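Local structure of AlyGC (5GKD) at residues T184-T189 with S217-K222; E232-L237 with V257-G262; V251-G256 with N274-G279; Q305-L310 with P336-M341. The protein degrades alginate as a lyase of polysaccharide lyase family 6, probably cleaving the polymer by beta-elimination, and binds a calcium ion. One frame throughout, in Å; residues are numbered along the deposited sequence.

All four contacts lie in the N-terminal parallel beta-helix of the chain, each joining one coil to the next. Interaction 1 comes first and closes a 27-residue excursion when 217-222 returns beside 184-189. Interactions 2 and 3 follow and cross: 251-256 falls inside the loop closed by 232-237 with 257-262, and its partner 274-279 falls beyond it. They touch directly, Glu232 meeting Phe253 and Asn255. Interaction 4, last in series, brings 336-341 back to 305-310. Interaction 1 ties together strands 185-188 and 214-219, interaction 2 the loops leading into strands 236-241 and 263-265, interaction 3 strands 246-253 and 271-278, and interaction 4 the approach to strand 310-317 with the start of strand 339-347.

Interaction 1. Residues T184-T189 with S217-K222; sequences TLRIGT and SNKSGK. With PO4 (phosphate ion), chain H.
Leu185 starts the pairing: its O receives the N-H of Ser217 nearly along the C=O axis, at 2.8 Å. Arg186 follows on the same face of the sheet as Ser217, its CG 3.7 Å from Ser217 O; the chain then bends at chi3 (82°), and Thr189 OG1 lies over one face of the guanidinium toward its rim. Ile187 gives its N-H to Ser217 O, and its own O is gripped twice, by Lys219 N at 2.8 Å and by Ser220 OG at 2.9 Å, from opposite faces of the carbonyl plane. On the face away from Arg186, Ile187 CD1 rests 3.6 Å from Asn218 OD1, an oxygen that, like Ser220 OG, also meets Asn223 ND2. Gly188 has no room for a side chain, since a CB would run into Lys219 O. At Thr189, CA packs 3.9 Å from Lys219 CD. Beyond CG the lysine is extended, and NZ bonds at 2.8 Å to O4 of a phosphate probably from the crystallisation liquor, which Arg240 NE also binds. An alanine in place of Lys219 would probably leave the phosphate less firmly held and open a gap beside Thr189 CA. Ser217 OG is held by the calcium ligand Glu214. The two parallel strands run between 150-152 and 236-241 in one face of the beta-helix, while Val201 of strand 200-207 packs against Leu185 and Ile187.

Interaction 2. Residues E232-L237 with V257-G262; sequences ESRGTL and VDHTGG
Glu232-Leu237 and Val257-Gly262 meet where two stacked loops lead into strands on successive coils of the beta-helix, a buried contact on the side turned toward the C-terminal part of the chain. Two backbone bonds join them, Gly261 N to Gly235 O at 2.9 Å and Leu237 N to Gly262 O at 2.9 Å. Gly261 comes in so close that a CB would clash with Thr236 CG2 and Gly235 O, and a cis peptide links it to Gly262. Val257-Thr260 is a type II turn, tied by Thr260 OG1 to Val257 O, and Thr260 CG2 sits 3.5 Å from Ser233 O. Arg234, the centre of an inverse gamma turn, sends out a chain extended from CG to NE. It runs beside His259 and points the same way; His259 CD2 lies over one guanidinium face, 3.6 Å from Arg234 NH2, with the two planes 62° apart. At the guanidinium edge, in its plane, a water accepts from Arg234 NE (3.0 Å) and donates to Asp258 O (2.9 Å). Arg234 NH2 forms a salt bridge with Glu605 and a hydrogen bond with Tyr606, and His259 NE2 meets His637. The pair thus bridges to the second beta-helix, while at their other end the segments lead into strands 236-241 and 263-265 of the first, which carry Arg240 and Arg264 of the carbonate pocket, a layout consistent with a pectate-lyase-like fold.

Interaction 3. Residues V251-G256 with N274-G279; sequences VFFGNG and NNYLEG
Tyr276 and Val251 are paired on one face of two parallel strands, their side chains crossing obliquely, and the tyrosine is worth following outward. From CB, its CG stands anti to the backbone N (chi1 179°), beside the carbonyl carbon. CD1 then meets Val251 CG1 at 4.1 Å, and CE1 meets Phe253 CE1 at 3.9 Å. At the tip, OH donates to Glu278 OE1 at 2.8 Å, reaching it from above the carboxylate plane, while OE1 lies at the edge of the tyrosine ring, in its plane. Leu398 N is a further partner of the hydroxyl. The same OE1 also comes to the edge of the Phe253 ring, 3.8 Å from Phe253 CE1, with ring and carboxylate planes 76° apart. One face of the Phe253 ring is covered, toward the rim, by Val251 CG1. Glu278 OE2 forms a salt bridge with Arg392, so both carboxylate oxygens have partners. On the other face Phe252 and Leu277 lie alongside each other, Phe252 CD1 to Leu277 CG 4.0 Å. The backbone ladder runs from Phe252 N to Tyr276 O (2.8 Å) through Glu278 N to Phe252 O, then Gly254 N to Glu278 O. Past the strands, Gly256 N reaches a lone pair of Gly279 O at 2.8 Å. A CB on Gly254 would collide with that same oxygen. In the beta-helix these strands lie between 224-231 and 310-317; the Phe252 ring stacks with Phe230 and also packs on Ile263 of strand 263-265.

Interaction 4. Residues Q305-L310 with P336-M341; sequences QVDNAL and PINSNM
Asp307 OD1 takes a nearly straight bond (170°) from Asn338 ND2 at 3.0 Å; the side chains lie alongside, and the oxygen sits in the amide plane although the amide nitrogen stands above the carboxylate plane. An alanine at Asp307 would probably leave this amide N-H without its acceptor and the Asn338 side chain freer to turn. Ile337 O is gripped from opposite faces of its plane by Asn308 N (3.0 Å) and Ser339 OG (2.8 Å). That hydroxyl accepts from Ala309 N at 3.0 Å, so it links the N-H of Ala309 to the carbonyl of Ile337. The flanking bonds are Ile337 N to Val306 O and Asn340 N to Ala309 O. Two waters fill in: one joins Asn308 OD1, Ala309 O and Asn340 ND2, the other Asn308 OD1 and Asn338 O; Asn308 ND2 goes to Asp269. Further out, Gln305 crosses Ile337 at about a right angle, OE1 3.4 Å from Ile337 CD1, its NE2 held by Ala335 O. Val306 CB meets Pro336 CB at 4.0 Å, and both residues pack on Val291. The chemistry is two-sided: a polar edge of hydrated amides with one carboxylate-amide bond, and an apolar side, with a serine hydroxyl bridging the backbones where strand 339-347 begins.

Interaction 1. Residues T184-T189 with S217-K222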
loop_
_atom_site.group_PDB
_atom_site.type_symbol
_atom_site.label_atom_id
_atom_site.label_comp_id
_atom_site.label_asym_id
_atom_site.label_seq_id
_atom_site.Cartn_x
_atom_site.Cartn_y
_atom_site.Cartn_z
ATOM N N THR A 184 20.128 14.997 -9.365
ATOM C CA THR A 184 21.056 14.237 -10.184
ATOM C C THR A 184 22.439 14.183 -9.545
ATOM O O THR A 184 23.052 13.119 -9.502
ATOM C CB THR A 184 21.112 14.825 -11.597
ATOM O OG1 THR A 184 19.858 14.588 -12.251
ATOM C CG2 THR A 184 22.218 14.177 -12.421
ATOM N N LEU A 185 22.922 15.302 -9.001
ATOM C CA LEU A 185 24.249 15.392 -8.397
ATOM C C LEU A 185 24.145 16.218 -7.120
ATOM O O LEU A 185 23.675 17.354 -7.155
ATOM C CB LEU A 185 25.246 16.037 -9.377
ATOM C CG LEU A 185 26.775 15.845 -9.321
ATOM C CD1 LEU A 185 27.510 17.093 -9.773
ATOM C CD2 LEU A 185 27.289 15.403 -7.998
ATOM N N ARG A 186 24.589 15.666 -6.000
ATOM C CA ARG A 186 24.665 16.386 -4.735
ATOM C C ARG A 186 26.108 16.360 -4.237
ATOM O O ARG A 186 26.712 15.290 -4.145
ATOM C CB ARG A 186 23.746 15.753 -3.693
ATOM C CG ARG A 186 23.801 16.422 -2.327
ATOM C CD ARG A 186 23.020 15.614 -1.301
ATOM N NE ARG A 186 23.836 14.520 -0.792
ATOM C CZ ARG A 186 23.359 13.352 -0.367
ATOM N NH1 ARG A 186 22.051 13.119 -0.380
ATOM N NH2 ARG A 186 24.188 12.418 0.068
ATOM N N ILE A 187 26.666 17.517 -3.906
ATOM C CA ILE A 187 28.046 17.564 -3.431
ATOM C C ILE A 187 28.017 17.919 -1.951
ATOM O O ILE A 187 27.959 19.093 -1.566
ATOM C CB ILE A 187 28.904 18.538 -4.238
ATOM C CG1 ILE A 187 28.731 18.255 -5.726
ATOM C CG2 ILE A 187 30.375 18.373 -3.870
ATOM C CD1 ILE A 187 29.376 19.308 -6.602
ATOM N N GLY A 188 28.090 16.904 -1.116
ATOM C CA GLY A 188 28.034 17.118 0.303
ATOM C C GLY A 188 26.622 17.009 0.828
ATOM O O GLY A 188 25.684 16.562 0.160
ATOM N N THR A 189 26.482 17.480 2.057
ATOM C CA THR A 189 25.279 17.315 2.846
ATOM C C THR A 189 25.266 18.474 3.831
ATOM O O THR A 189 26.303 19.087 4.090
ATOM C CB THR A 189 25.305 15.930 3.517
ATOM O OG1 THR A 189 24.136 15.181 3.154
ATOM C CG2 THR A 189 25.447 16.030 4.991
ATOM N N SER A 217 22.836 19.923 -6.542
ATOM C CA SER A 217 22.628 20.479 -5.211
ATOM C C SER A 217 24.006 20.604 -4.579
ATOM O O SER A 217 24.552 19.610 -4.090
ATOM C CB SER A 217 21.701 19.588 -4.386
ATOM O OG SER A 217 21.381 20.148 -3.115
ATOM N N ASN A 218 24.605 21.796 -4.633
ATOM C CA ASN A 218 25.907 21.985 -4.012
ATOM C C ASN A 218 25.726 22.245 -2.521
ATOM O O ASN A 218 24.976 23.143 -2.134
ATOM C CB ASN A 218 26.677 23.130 -4.665
ATOM C CG ASN A 218 28.125 23.136 -4.259
ATOM O OD1 ASN A 218 28.914 22.322 -4.739
ATOM N ND2 ASN A 218 28.482 24.031 -3.345
ATOM N N LYS A 219 26.398 21.451 -1.690
ATOM C CA LYS A 219 26.216 21.475 -0.236
ATOM C C LYS A 219 27.560 21.342 0.466
ATOM O O LYS A 219 27.733 20.542 1.384
ATOM C CB LYS A 219 25.275 20.366 0.234
ATOM C CG LYS A 219 23.785 20.580 -0.078
ATOM C CD LYS A 219 22.938 19.464 0.555
ATOM C CE LYS A 219 21.442 19.693 0.385
ATOM N NZ LYS A 219 20.636 18.505 0.784
ATOM N N SER A 220 28.544 22.098 0.006
ATOM C CA SER A 220 29.871 22.094 0.607
ATOM C C SER A 220 30.628 23.283 0.033
ATOM O O SER A 220 30.104 24.030 -0.803
ATOM C CB SER A 220 30.602 20.783 0.351
ATOM O OG SER A 220 30.520 20.422 -1.013
ATOM N N GLY A 221 31.880 23.430 0.458
ATOM C CA GLY A 221 32.662 24.613 0.156
ATOM C C GLY A 221 33.650 24.438 -0.980
ATOM O O GLY A 221 34.209 23.366 -1.182
ATOM N N LYS A 222 33.851 25.529 -1.721
ATOM C CA LYS A 222 34.983 25.694 -2.641
ATOM C C LYS A 222 35.004 24.632 -3.738
ATOM O O LYS A 222 36.056 24.116 -4.121
ATOM C CB LYS A 222 36.305 25.725 -1.872
ATOM C CG LYS A 222 36.259 26.672 -0.674
ATOM C CD LYS A 222 37.433 27.629 -0.651
ATOM C CE LYS A 222 37.940 27.887 0.770
ATOM N NZ LYS A 222 36.891 28.225 1.755
HETATM P P PO4 H . 17.473 20.205 -0.081
HETATM O O1 PO4 H . 18.632 20.625 -0.944
HETATM O O2 PO4 H . 16.837 19.055 -0.756
HETATM O O3 PO4 H . 16.484 21.391 0.082
HETATM O O4 PO4 H . 18.071 19.658 1.194
#

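Interaction 2. Residues E232-L237 with V257-G262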
loop_
_atom_site.group_PDB
_atom_site.type_symbol
_atom_site.label_atom_id
_atom_site.label_comp_id
_atom_site.label_asym_id
_atom_site.label_seq_id
_atom_site.Cartn_x
_atom_site.Cartn_y
_atom_site.Cartn_z
ATOM N N GLU A 232 17.088 21.006 -21.513
ATOM C CA GLU A 232 15.671 20.799 -21.235
ATOM C C GLU A 232 15.451 20.149 -19.875
ATOM O O GLU A 232 14.563 19.322 -19.700
ATOM C CB GLU A 232 15.008 19.985 -22.349
ATOM C CG GLU A 232 14.954 20.726 -23.673
ATOM C CD GLU A 232 14.213 19.966 -24.786
ATOM O OE1 GLU A 232 13.691 18.852 -24.547
ATOM O OE2 GLU A 232 14.164 20.497 -25.910
ATOM N N SER A 233 16.251 20.544 -18.896
ATOM C CA SER A 233 16.185 19.938 -17.579
ATOM C C SER A 233 15.292 20.776 -16.682
ATOM O O SER A 233 15.500 21.988 -16.524
ATOM C CB SER A 233 17.575 19.774 -16.959
ATOM O OG SER A 233 18.313 18.760 -17.617
ATOM N N ARG A 234 14.323 20.093 -16.078
ATOM C CA ARG A 234 13.240 20.676 -15.297
ATOM C C ARG A 234 13.699 20.955 -13.867
ATOM O O ARG A 234 13.198 20.391 -12.896
ATOM C CB ARG A 234 12.067 19.708 -15.326
ATOM C CG ARG A 234 10.705 20.281 -15.215
ATOM C CD ARG A 234 9.711 19.143 -15.357
ATOM N NE ARG A 234 8.328 19.541 -15.139
ATOM C CZ ARG A 234 7.735 19.573 -13.954
ATOM N NH1 ARG A 234 8.408 19.264 -12.850
ATOM N NH2 ARG A 234 6.471 19.916 -13.871
ATOM N N GLY A 235 14.684 21.832 -13.758
ATOM C CA GLY A 235 15.297 22.096 -12.471
ATOM C C GLY A 235 16.402 23.113 -12.626
ATOM O O GLY A 235 16.464 23.830 -13.628
ATOM N N THR A 236 17.294 23.143 -11.634
ATOM C CA THR A 236 18.275 24.200 -11.477
ATOM C C THR A 236 19.618 23.622 -11.051
ATOM O O THR A 236 19.721 22.478 -10.601
ATOM C CB THR A 236 17.847 25.232 -10.419
ATOM O OG1 THR A 236 17.898 24.639 -9.111
ATOM C CG2 THR A 236 16.435 25.726 -10.674
ATOM N N LEU A 237 20.649 24.449 -11.195
ATOM C CA LEU A 237 21.912 24.298 -10.486
ATOM C C LEU A 237 21.816 25.145 -9.225
ATOM O O LEU A 237 21.896 26.370 -9.297
ATOM C CB LEU A 237 23.067 24.749 -11.371
ATOM C CG LEU A 237 24.519 24.492 -10.979
ATOM C CD1 LEU A 237 25.448 24.899 -12.138
ATOM C CD2 LEU A 237 24.921 25.176 -9.702
ATOM N N VAL A 257 10.797 24.708 -22.595
ATOM C CA VAL A 257 10.093 23.641 -21.884
ATOM C C VAL A 257 9.702 24.109 -20.484
ATOM O O VAL A 257 10.414 24.894 -19.839
ATOM C CB VAL A 257 10.971 22.374 -21.842
ATOM C CG1 VAL A 257 10.387 21.315 -20.913
ATOM C CG2 VAL A 257 11.135 21.810 -23.246
ATOM N N ASP A 258 8.549 23.625 -20.016
ATOM C CA ASP A 258 7.954 24.072 -18.762
ATOM C C ASP A 258 8.885 23.812 -17.589
ATOM O O ASP A 258 9.487 22.747 -17.480
ATOM C CB ASP A 258 6.609 23.351 -18.520
ATOM C CG ASP A 258 5.683 24.118 -17.564
ATOM O OD1 ASP A 258 5.758 25.371 -17.568
ATOM O OD2 ASP A 258 4.868 23.497 -16.815
ATOM N N HIS A 259 8.993 24.792 -16.701
ATOM C CA HIS A 259 9.723 24.643 -15.446
ATOM C C HIS A 259 11.223 24.359 -15.637
ATOM O O HIS A 259 11.839 23.688 -14.810
ATOM C CB HIS A 259 9.079 23.557 -14.577
ATOM C CG HIS A 259 7.786 23.973 -13.949
ATOM N ND1 HIS A 259 7.691 25.033 -13.074
ATOM C CD2 HIS A 259 6.537 23.472 -14.066
ATOM C CE1 HIS A 259 6.440 25.167 -12.679
ATOM N NE2 HIS A 259 5.718 24.231 -13.265
ATOM N N THR A 260 11.849 24.869 -16.692
ATOM C CA THR A 260 13.304 24.799 -16.829
ATOM C C THR A 260 13.988 25.978 -16.115
ATOM O O THR A 260 13.657 27.139 -16.375
ATOM C CB THR A 260 13.701 24.787 -18.310
ATOM O OG1 THR A 260 12.983 25.804 -19.017
ATOM C CG2 THR A 260 13.425 23.455 -18.947
ATOM N N GLY A 261 14.925 25.685 -15.210
ATOM C CA GLY A 261 15.809 26.709 -14.593
ATOM C C GLY A 261 17.235 26.616 -15.168
ATOM O O GLY A 261 17.453 25.830 -16.057
ATOM N N GLY A 262 18.239 27.351 -14.718
ATOM C CA GLY A 262 18.266 28.203 -13.585
ATOM C C GLY A 262 19.595 28.015 -12.858
ATOM O O GLY A 262 20.053 26.891 -12.674
HETATM O O HOH W 1 8.156 20.236 -18.073
#

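Interaction 3. Residues V251-G256 with N274-G279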
loop_
_atom_site.group_PDB
_atom_site.type_symbol
_atom_site.label_atom_id
_atom_site.label_comp_id
_atom_site.label_asym_id
_atom_site.label_seq_id
_atom_site.Cartn_x
_atom_site.Cartn_y
_atom_site.Cartn_z
ATOM N N VAL A 251 26.136 26.048 -19.622
ATOM C CA VAL A 251 25.194 26.351 -20.690
ATOM C C VAL A 251 23.865 25.651 -20.407
ATOM O O VAL A 251 23.829 24.432 -20.222
ATOM C CB VAL A 251 25.752 25.917 -22.061
ATOM C CG1 VAL A 251 24.691 26.068 -23.140
ATOM C CG2 VAL A 251 26.996 26.712 -22.417
ATOM N N PHE A 252 22.773 26.416 -20.424
ATOM C CA PHE A 252 21.427 25.928 -20.140
ATOM C C PHE A 252 20.550 26.157 -21.367
ATOM O O PHE A 252 20.223 27.307 -21.697
ATOM C CB PHE A 252 20.813 26.652 -18.944
ATOM C CG PHE A 252 21.535 26.456 -17.648
ATOM C CD1 PHE A 252 22.732 27.097 -17.394
ATOM C CD2 PHE A 252 20.972 25.685 -16.652
ATOM C CE1 PHE A 252 23.369 26.933 -16.176
ATOM C CE2 PHE A 252 21.596 25.507 -15.441
ATOM C CZ PHE A 252 22.797 26.123 -15.199
ATOM N N PHE A 253 20.160 25.083 -22.037
ATOM C CA PHE A 253 19.245 25.166 -23.183
ATOM C C PHE A 253 17.874 24.717 -22.709
ATOM O O PHE A 253 17.564 23.527 -22.714
ATOM C CB PHE A 253 19.711 24.305 -24.351
ATOM C CG PHE A 253 20.949 24.811 -25.025
ATOM C CD1 PHE A 253 21.006 26.102 -25.512
ATOM C CD2 PHE A 253 22.037 23.994 -25.189
ATOM C CE1 PHE A 253 22.147 26.563 -26.129
ATOM C CE2 PHE A 253 23.172 24.448 -25.822
ATOM C CZ PHE A 253 23.226 25.729 -26.291
ATOM N N GLY A 254 17.051 25.681 -22.295
ATOM C CA GLY A 254 15.705 25.351 -21.848
ATOM C C GLY A 254 14.751 25.016 -22.975
ATOM O O GLY A 254 13.832 24.217 -22.792
ATOM N N ASN A 255 14.938 25.626 -24.145
ATOM C CA ASN A 255 14.053 25.425 -25.302
ATOM C C ASN A 255 12.595 25.747 -24.998
ATOM O O ASN A 255 11.701 25.225 -25.648
ATOM C CB ASN A 255 14.141 23.995 -25.849
ATOM C CG ASN A 255 15.400 23.749 -26.626
ATOM O OD1 ASN A 255 16.089 24.682 -27.015
ATOM N ND2 ASN A 255 15.708 22.480 -26.869
ATOM N N GLY A 256 12.325 26.597 -24.012
ATOM C CA GLY A 256 10.944 26.903 -23.683
ATOM C C GLY A 256 10.157 25.802 -22.997
ATOM O O GLY A 256 8.949 25.953 -22.811
ATOM N N ASN A 274 30.241 33.965 -16.525
ATOM C CA ASN A 274 30.398 33.414 -17.868
ATOM C C ASN A 274 29.466 32.226 -18.136
ATOM O O ASN A 274 29.826 31.301 -18.856
ATOM C CB ASN A 274 31.855 33.017 -18.125
ATOM C CG ASN A 274 32.199 33.056 -19.588
ATOM O OD1 ASN A 274 31.771 33.959 -20.285
ATOM N ND2 ASN A 274 32.934 32.056 -20.074
ATOM N N ASN A 275 28.259 32.241 -17.583
ATOM C CA ASN A 275 27.261 31.222 -17.869
ATOM C C ASN A 275 26.243 31.711 -18.900
ATOM O O ASN A 275 25.841 32.876 -18.903
ATOM C CB ASN A 275 26.523 30.802 -16.593
ATOM C CG ASN A 275 27.458 30.278 -15.531
ATOM O OD1 ASN A 275 27.964 29.152 -15.623
ATOM N ND2 ASN A 275 27.696 31.090 -14.514
ATOM N N TYR A 276 25.785 30.786 -19.739
ATOM C CA TYR A 276 24.851 31.073 -20.818
ATOM C C TYR A 276 23.526 30.373 -20.552
ATOM O O TYR A 276 23.498 29.153 -20.361
ATOM C CB TYR A 276 25.439 30.623 -22.161
ATOM C CG TYR A 276 24.544 30.862 -23.350
ATOM C CD1 TYR A 276 23.551 29.948 -23.702
ATOM C CD2 TYR A 276 24.695 31.997 -24.126
ATOM C CE1 TYR A 276 22.749 30.165 -24.793
ATOM C CE2 TYR A 276 23.902 32.225 -25.212
ATOM C CZ TYR A 276 22.932 31.313 -25.544
ATOM O OH TYR A 276 22.162 31.549 -26.636
ATOM N N LEU A 277 22.435 31.141 -20.580
ATOM C CA LEU A 277 21.102 30.693 -20.179
ATOM C C LEU A 277 20.089 31.120 -21.237
ATOM O O LEU A 277 19.955 32.313 -21.530
ATOM C CB LEU A 277 20.717 31.271 -18.806
ATOM C CG LEU A 277 21.570 30.925 -17.575
ATOM C CD1 LEU A 277 22.826 31.752 -17.476
ATOM C CD2 LEU A 277 20.769 31.071 -16.288
ATOM N N GLU A 278 19.370 30.154 -21.803
ATOM C CA GLU A 278 18.469 30.414 -22.913
ATOM C C GLU A 278 17.187 29.618 -22.756
ATOM O O GLU A 278 17.219 28.423 -22.476
ATOM C CB GLU A 278 19.110 30.057 -24.268
ATOM C CG GLU A 278 18.207 30.323 -25.452
ATOM C CD GLU A 278 18.852 29.980 -26.786
ATOM O OE1 GLU A 278 20.073 29.723 -26.823
ATOM O OE2 GLU A 278 18.133 29.964 -27.804
ATOM N N GLY A 279 16.064 30.294 -22.982
ATOM C CA GLY A 279 14.763 29.657 -23.109
ATOM C C GLY A 279 14.295 28.975 -21.848
ATOM O O GLY A 279 13.690 27.896 -21.921
HETATM O O HOH W 2 17.020 27.276 -25.391
#

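Interaction 4. Residues Q305-L310 with P336-M341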
loop_
_atom_site.group_PDB
_atom_site.type_symbol
_atom_site.label_atom_id
_atom_site.label_comp_id
_atom_site.label_asym_id
_atom_site.label_seq_id
_atom_site.Cartn_x
_atom_site.Cartn_y
_atom_site.Cartn_z
ATOM N N GLN A 305 21.879 33.645 4.374
ATOM C CA GLN A 305 21.780 34.906 3.653
ATOM C C GLN A 305 22.827 34.999 2.549
ATOM O O GLN A 305 23.986 34.629 2.739
ATOM C CB GLN A 305 21.954 36.053 4.648
ATOM C CG GLN A 305 21.987 37.462 4.045
ATOM C CD GLN A 305 22.214 38.524 5.106
ATOM O OE1 GLN A 305 23.106 38.391 5.942
ATOM N NE2 GLN A 305 21.400 39.578 5.084
ATOM N N VAL A 306 22.409 35.486 1.384
ATOM C CA VAL A 306 23.364 35.744 0.315
ATOM C C VAL A 306 24.249 36.923 0.703
ATOM O O VAL A 306 23.764 38.015 1.017
ATOM C CB VAL A 306 22.641 36.006 -1.014
ATOM C CG1 VAL A 306 23.620 36.526 -2.033
ATOM C CG2 VAL A 306 22.028 34.738 -1.515
ATOM N N ASP A 307 25.556 36.702 0.669
ATOM C CA ASP A 307 26.550 37.647 1.161
ATOM C C ASP A 307 27.741 37.558 0.227
ATOM O O ASP A 307 28.319 36.480 0.076
ATOM C CB ASP A 307 26.945 37.294 2.599
ATOM C CG ASP A 307 27.883 38.296 3.235
ATOM O OD1 ASP A 307 28.312 39.258 2.570
ATOM O OD2 ASP A 307 28.188 38.106 4.435
ATOM N N ASN A 308 28.084 38.673 -0.423
ATOM C CA ASN A 308 29.232 38.727 -1.325
ATOM C C ASN A 308 29.084 37.743 -2.492
ATOM O O ASN A 308 30.021 37.032 -2.858
ATOM C CB ASN A 308 30.536 38.483 -0.551
ATOM C CG ASN A 308 31.775 38.782 -1.371
ATOM O OD1 ASN A 308 31.761 39.636 -2.239
ATOM N ND2 ASN A 308 32.849 38.067 -1.098
ATOM N N ALA A 309 27.898 37.687 -3.078
ATOM C CA ALA A 309 27.754 37.052 -4.382
ATOM C C ALA A 309 28.351 37.936 -5.472
ATOM O O ALA A 309 28.335 39.166 -5.383
ATOM C CB ALA A 309 26.282 36.780 -4.695
ATOM N N LEU A 310 28.880 37.299 -6.510
ATOM C CA LEU A 310 29.426 37.993 -7.676
ATOM C C LEU A 310 28.842 37.352 -8.928
ATOM O O LEU A 310 29.099 36.175 -9.211
ATOM C CB LEU A 310 30.951 37.923 -7.682
ATOM C CG LEU A 310 31.823 38.947 -8.420
ATOM C CD1 LEU A 310 32.852 38.198 -9.242
ATOM C CD2 LEU A 310 31.072 39.962 -9.274
ATOM N N PRO A 336 19.737 39.943 0.421
ATOM C CA PRO A 336 21.140 39.815 -0.006
ATOM C C PRO A 336 21.976 41.051 0.323
ATOM O O PRO A 336 21.518 42.189 0.181
ATOM C CB PRO A 336 21.028 39.616 -1.521
ATOM C CG PRO A 336 19.650 39.155 -1.762
ATOM C CD PRO A 336 18.801 39.790 -0.704
ATOM N N ILE A 337 23.231 40.824 0.736
ATOM C CA ILE A 337 24.121 41.924 1.095
ATOM C C ILE A 337 25.480 41.788 0.416
ATOM O O ILE A 337 25.863 40.725 -0.077
ATOM C CB ILE A 337 24.317 42.050 2.623
ATOM C CG1 ILE A 337 24.724 40.711 3.238
ATOM C CG2 ILE A 337 23.051 42.568 3.267
ATOM C CD1 ILE A 337 25.182 40.806 4.705
ATOM N N ASN A 338 26.194 42.918 0.369
ATOM C CA ASN A 338 27.572 43.001 -0.131
ATOM C C ASN A 338 27.779 42.312 -1.476
ATOM O O ASN A 338 28.863 41.809 -1.755
ATOM C CB ASN A 338 28.559 42.427 0.882
ATOM C CG ASN A 338 28.407 43.045 2.242
ATOM O OD1 ASN A 338 28.322 44.259 2.376
ATOM N ND2 ASN A 338 28.350 42.210 3.261
ATOM N N SER A 339 26.777 42.304 -2.338
ATOM C CA SER A 339 26.866 41.549 -3.576
ATOM C C SER A 339 26.985 42.480 -4.778
ATOM O O SER A 339 26.793 43.697 -4.678
ATOM C CB SER A 339 25.649 40.624 -3.711
ATOM O OG SER A 339 25.697 39.655 -2.692
ATOM N N ASN A 340 27.289 41.887 -5.932
ATOM C CA ASN A 340 27.558 42.641 -7.155
ATOM C C ASN A 340 27.090 41.869 -8.376
ATOM O O ASN A 340 27.414 40.692 -8.526
ATOM C CB ASN A 340 29.052 42.950 -7.293
ATOM C CG ASN A 340 29.529 43.982 -6.283
ATOM O OD1 ASN A 340 29.395 45.185 -6.508
ATOM N ND2 ASN A 340 30.055 43.520 -5.160
ATOM N N MET A 341 26.376 42.550 -9.273
ATOM C CA MET A 341 25.932 41.976 -10.540
ATOM C C MET A 341 26.327 42.921 -11.677
ATOM O O MET A 341 25.725 43.991 -11.831
ATOM C CB MET A 341 24.424 41.725 -10.517
ATOM C CG MET A 341 23.895 41.099 -11.778
ATOM S SD MET A 341 22.338 40.223 -11.539
ATOM C CE MET A 341 21.945 39.835 -13.245
HETATM O O HOH W 3 30.478 40.515 -4.873
HETATM O O HOH W 4 31.295 42.711 -1.691
#